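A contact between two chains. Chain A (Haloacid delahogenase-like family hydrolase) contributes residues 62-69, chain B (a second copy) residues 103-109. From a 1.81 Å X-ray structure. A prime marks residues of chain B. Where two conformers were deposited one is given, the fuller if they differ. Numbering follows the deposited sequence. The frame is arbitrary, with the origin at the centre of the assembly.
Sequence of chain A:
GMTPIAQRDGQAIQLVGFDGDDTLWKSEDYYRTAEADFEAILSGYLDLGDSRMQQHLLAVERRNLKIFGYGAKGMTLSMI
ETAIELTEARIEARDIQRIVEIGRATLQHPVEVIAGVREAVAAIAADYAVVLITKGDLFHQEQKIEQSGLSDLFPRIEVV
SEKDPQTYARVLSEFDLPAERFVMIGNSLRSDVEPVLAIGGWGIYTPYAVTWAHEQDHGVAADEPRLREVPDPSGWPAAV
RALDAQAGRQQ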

ATOM      1  N   ARG A  62       0.539  -3.436  19.326  1.00 39.20           N
ATOM      2  CA  ARG A  62       0.679  -1.987  19.565  1.00 39.34           C
ATOM      3  C   ARG A  62       2.096  -1.493  19.217  1.00 37.31           C
ATOM      4  O   ARG A  62       2.260  -0.476  18.520  1.00 36.24           O
ATOM      5  CB  ARG A  62       0.261  -1.608  21.011  1.00 38.06           C
ATOM      6  CG  ARG A  62      -1.299  -1.593  21.212  1.00 42.27           C
ATOM      7  CD  ARG A  62      -1.791  -0.902  22.526  1.00 44.39           C
ATOM      8  N   ARG A  63       3.115  -2.232  19.648  1.00 36.34           N
ATOM      9  CA  ARG A  63       4.486  -1.904  19.254  1.00 37.70           C
ATOM     10  C   ARG A  63       4.845  -2.167  17.774  1.00 33.52           C
ATOM     11  O   ARG A  63       5.673  -1.461  17.209  1.00 34.85           O
ATOM     12  CB  ARG A  63       5.499  -2.568  20.172  1.00 37.45           C
ATOM     13  CG  ARG A  63       5.672  -4.051  20.062  1.00 48.05           C
ATOM     14  CD  ARG A  63       6.778  -4.469  21.052  1.00 57.46           C
ATOM     15  NE  ARG A  63       6.803  -5.904  21.373  1.00 64.63           N
ATOM     16  CZ  ARG A  63       7.215  -6.872  20.547  1.00 62.78           C
ATOM     17  NH1 ARG A  63       7.630  -6.597  19.306  1.00 52.19           N
ATOM     18  NH2 ARG A  63       7.194  -8.136  20.964  1.00 62.46           N
ATOM     19  N   ASN A  64       4.223  -3.159  17.163  1.00 29.89           N
ATOM     20  CA  ASN A  64       4.487  -3.482  15.758  1.00 27.08           C
ATOM     21  C   ASN A  64       3.719  -2.644  14.750  1.00 27.90           C
ATOM     22  O   ASN A  64       4.082  -2.596  13.584  1.00 29.79           O
ATOM     23  CB  ASN A  64       4.220  -4.943  15.505  1.00 26.83           C
ATOM     24  CG  ASN A  64       5.246  -5.827  16.139  1.00 31.23           C
ATOM     25  OD1 ASN A  64       6.246  -5.335  16.657  1.00 36.12           O
ATOM     26  ND2 ASN A  64       5.019  -7.149  16.098  1.00 25.29           N
ATOM     27  N   LEU A  65       2.668  -1.967  15.197  1.00 30.09           N
ATOM     28  CA  LEU A  65       1.894  -1.070  14.334  1.00 29.50           C
ATOM     29  C   LEU A  65       2.838  -0.065  13.702  1.00 28.95           C
ATOM     30  O   LEU A  65       2.686   0.313  12.553  1.00 25.69           O
ATOM     31  CB  LEU A  65       0.802  -0.367  15.161  1.00 32.14           C
ATOM     32  CG  LEU A  65      -0.085   0.672  14.477  1.00 36.41           C
ATOM     33  CD1 LEU A  65      -0.817   0.072  13.277  1.00 44.83           C
ATOM     34  CD2 LEU A  65      -1.064   1.246  15.522  1.00 34.78           C
ATOM     35  N   LYS A  66       3.841   0.338  14.474  1.00 31.36           N
ATOM     36  CA  LYS A  66       4.754   1.385  14.108  1.00 28.04           C
ATOM     37  C   LYS A  66       5.764   0.934  13.032  1.00 28.31           C
ATOM     38  O   LYS A  66       6.395   1.788  12.411  1.00 30.54           O
ATOM     39  CB  LYS A  66       5.471   1.884  15.387  1.00 32.68           C
ATOM     40  CG  LYS A  66       4.563   1.858  16.691  1.00 29.63           C
ATOM     41  N   ILE A  67       5.896  -0.376  12.775  1.00 26.77           N
ATOM     42  CA  ILE A  67       6.689  -0.841  11.633  1.00 28.09           C
ATOM     43  C   ILE A  67       5.883  -1.530  10.529  1.00 26.72           C
ATOM     44  O   ILE A  67       6.287  -1.507   9.351  1.00 27.05           O
ATOM     45  CB  ILE A  67       7.915  -1.733  12.053  1.00 24.71           C
ATOM     46  CG1 ILE A  67       7.514  -3.042  12.702  1.00 28.66           C
ATOM     47  CG2 ILE A  67       8.820  -1.010  13.053  1.00 29.43           C
ATOM     48  CD1 ILE A  67       8.685  -3.998  12.811  1.00 28.39           C
ATOM     49  N   PHE A  68       4.745  -2.126  10.879  1.00 23.08           N
ATOM     50  CA  PHE A  68       3.940  -2.861   9.889  1.00 22.56           C
ATOM     51  C   PHE A  68       2.812  -2.043   9.316  1.00 26.03           C
ATOM     52  O   PHE A  68       2.348  -2.345   8.205  1.00 25.26           O
ATOM     53  CB  PHE A  68       3.310  -4.107  10.517  1.00 25.15           C
ATOM     54  CG  PHE A  68       4.309  -5.092  11.052  1.00 20.42           C
ATOM     55  CD1 PHE A  68       5.565  -5.199  10.540  1.00 28.13           C
ATOM     56  CD2 PHE A  68       3.950  -5.949  12.084  1.00 22.92           C
ATOM     57  CE1 PHE A  68       6.446  -6.139  11.048  1.00 28.43           C
ATOM     58  CE2 PHE A  68       4.842  -6.874  12.580  1.00 25.79           C
ATOM     59  CZ  PHE A  68       6.080  -6.947  12.073  1.00 21.64           C
ATOM     60  N   GLY A  69       2.345  -1.045  10.094  1.00 23.05           N
ATOM     61  CA  GLY A  69       1.015  -0.472   9.893  1.00 26.52           C
ATOM     62  C   GLY A  69      -0.097  -1.529  10.043  1.00 23.61           C
ATOM     63  O   GLY A  69       0.114  -2.597  10.620  1.00 23.87           O
TER
ATOM     64  N   GLY B 103      13.394  -9.344   9.706  1.00 26.81           N
ATOM     65  CA  GLY B 103      12.396  -8.547   9.008  1.00 25.62           C
ATOM     66  C   GLY B 103      12.213  -7.220   9.715  1.00 25.03           C
ATOM     67  O   GLY B 103      12.100  -6.173   9.071  1.00 25.66           O
ATOM     68  N   ARG B 104      12.199  -7.255  11.043  1.00 27.32           N
ATOM     69  CA  ARG B 104      12.022  -6.049  11.838  1.00 28.35           C
ATOM     70  C   ARG B 104      13.193  -5.128  11.607  1.00 27.60           C
ATOM     71  O   ARG B 104      13.004  -3.954  11.457  1.00 27.41           O
ATOM     72  CB  ARG B 104      11.831  -6.355  13.314  1.00 27.52           C
ATOM     73  CG  ARG B 104      12.050  -5.126  14.215  1.00 39.45           C
ATOM     74  CD  ARG B 104      12.087  -5.467  15.739  1.00 37.80           C
ATOM     75  NE  ARG B 104      11.063  -6.443  16.069  1.00 46.14           N
ATOM     76  CZ  ARG B 104       9.767  -6.172  16.078  1.00 52.93           C
ATOM     77  NH1 ARG B 104       9.314  -4.955  15.811  1.00 66.46           N
ATOM     78  NH2 ARG B 104       8.911  -7.119  16.373  1.00 53.39           N
ATOM     79  N   ALA B 105      14.406  -5.676  11.567  1.00 29.82           N
ATOM     80  CA  ALA B 105      15.597  -4.896  11.285  1.00 29.55           C
ATOM     81  C   ALA B 105      15.536  -4.336   9.880  1.00 29.53           C
ATOM     82  O   ALA B 105      15.942  -3.201   9.658  1.00 30.66           O
ATOM     83  CB  ALA B 105      16.884  -5.732  11.470  1.00 26.16           C
ATOM     84  N   THR B 106      15.040  -5.130   8.930  1.00 29.07           N
ATOM     85  CA  THR B 106      14.944  -4.680   7.529  1.00 27.20           C
ATOM     86  C   THR B 106      13.886  -3.587   7.372  1.00 27.76           C
ATOM     87  O   THR B 106      14.055  -2.677   6.562  1.00 27.33           O
ATOM     88  CB  THR B 106      14.607  -5.797   6.569  1.00 25.09           C
ATOM     89  OG1 THR B 106      15.626  -6.799   6.618  1.00 21.25           O
ATOM     90  CG2 THR B 106      14.497  -5.283   5.180  1.00 23.35           C
ATOM     91  N   LEU B 107      12.804  -3.668   8.151  1.00 28.48           N
ATOM     92  CA  LEU B 107      11.777  -2.641   8.147  1.00 27.24           C
ATOM     93  C   LEU B 107      12.205  -1.323   8.786  1.00 32.82           C
ATOM     94  O   LEU B 107      11.636  -0.271   8.477  1.00 35.24           O
ATOM     95  CB  LEU B 107      10.522  -3.151   8.863  1.00 28.37           C
ATOM     96  CG  LEU B 107       9.619  -4.055   8.029  1.00 24.28           C
ATOM     97  CD1 LEU B 107       8.704  -4.810   8.925  1.00 24.83           C
ATOM     98  CD2 LEU B 107       8.836  -3.260   6.972  1.00 27.36           C
ATOM     99  N   GLN B 108      13.135  -1.388   9.731  1.00 34.36           N
ATOM    100  CA  GLN B 108      13.541  -0.205  10.485  1.00 36.23           C
ATOM    101  C   GLN B 108      14.812   0.428   9.919  1.00 35.67           C
ATOM    102  O   GLN B 108      15.292   1.396  10.476  1.00 39.90           O
ATOM    103  CB  GLN B 108      13.762  -0.559  11.967  1.00 33.95           C
ATOM    104  CG  GLN B 108      12.476  -0.960  12.715  1.00 34.96           C
ATOM    105  CD  GLN B 108      12.711  -1.282  14.172  1.00 39.53           C
ATOM    106  OE1 GLN B 108      13.725  -1.899  14.554  1.00 46.12           O
ATOM    107  NE2 GLN B 108      11.781  -0.855  15.010  1.00 44.10           N
ATOM    108  N   HIS B 109      15.267  -0.090   8.765  0.50 34.86           N
ATOM    109  CA  HIS B 109      16.466   0.395   8.037  0.50 33.65           C
ATOM    110  C   HIS B 109      16.275   1.830   7.584  0.50 32.70           C
ATOM    111  O   HIS B 109      15.423   2.098   6.776  0.50 31.13           O
ATOM    112  CB  HIS B 109      16.868  -0.565   6.850  0.50 32.37           C
ATOM    113  CG  HIS B 109      16.126  -0.365   5.543  0.50 30.87           C
ATOM    114  ND1 HIS B 109      15.295  -1.326   4.997  0.50 24.65           N
ATOM    115  CD2 HIS B 109      16.156   0.644   4.636  0.50 25.62           C
ATOM    116  CE1 HIS B 109      14.805  -0.894   3.847  0.50 27.39           C
ATOM    117  NE2 HIS B 109      15.314   0.297   3.603  0.50 37.98           N
TER

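The contact joins the last turns of two helices, residues 62–68 of one copy and 103–107 of the other, whose N-to-C directions differ by 52° and whose axes come no closer than 10.5 Å. At that separation side chains, not backbones, fill the gap. The nearest CA atoms across the contact belong to Ile67 and Leu107′, 6.4 Å apart, and these are also the two residues whose CA-to-CB bonds point toward the opposite stretch. Together the stretches bury 313 Å².

Ile67 contributes the largest share. With chi1 p and chi2 t, its CD1 reaches Leu107′ CD1 at 4.0 Å and lies 3.2 Å from Arg104′ NH1, while CG2 approaches Gln108′ NE2 at 3.6 Å. One branched side chain thus touches three residues of chain B. Leu107′ answers with an m,t rotamer, which spreads its two methyl groups over the end of the chain A helix: CD2 lies 3.9 Å from Ile67 O, and CD1 packs against Phe68 CE1 at 3.4 Å. The Phe68 CA-to-CB bond points sideways, but its m chi1 carries the ring closer to chain B, so that the methyl meets the edge of the ring, near its plane.

The polar part of the contact centres on Arg104′. Its CA-to-CB bond also points sideways; t wells at chi1 and chi2 extend the chain, and the m turn at chi3, followed by chi4 of −71°, helps set the guanidinium beside Asn64. There NH1 and NH2 both donate to Asn64 OD1, each at 3.2 Å, with N-H...O angles of 148° and 147°. The near-equal geometry describes a bifurcated interaction in which one carboxamide oxygen, lying near the guanidinium plane, accepts from both terminal nitrogens. Asn64 presents that oxygen through an m chi1 and a chi2 of −8°, while its ND2 is hydrogen-bonded elsewhere in the structure.

Arg63 reaches the same site with chi1 p and chi2 and chi3 t, an extended course that brings its NH1 within 3.2 Å of Arg104′ NH2. Both nitrogens are donors on like-charged groups, so this is a close approach without a hydrogen bond; each atom also has a hydrogen-bonding partner elsewhere.

Backbone bonds hold the central residues in place. Asn64 O accepts from Phe68 N at 2.8 Å and from Ile67 N at 3.0 Å, where the helix is kinked, and Leu107′ N bonds to Gly103′ O at 2.8 Å. Gly69, with positive phi, then takes chain A out of the helical conformation.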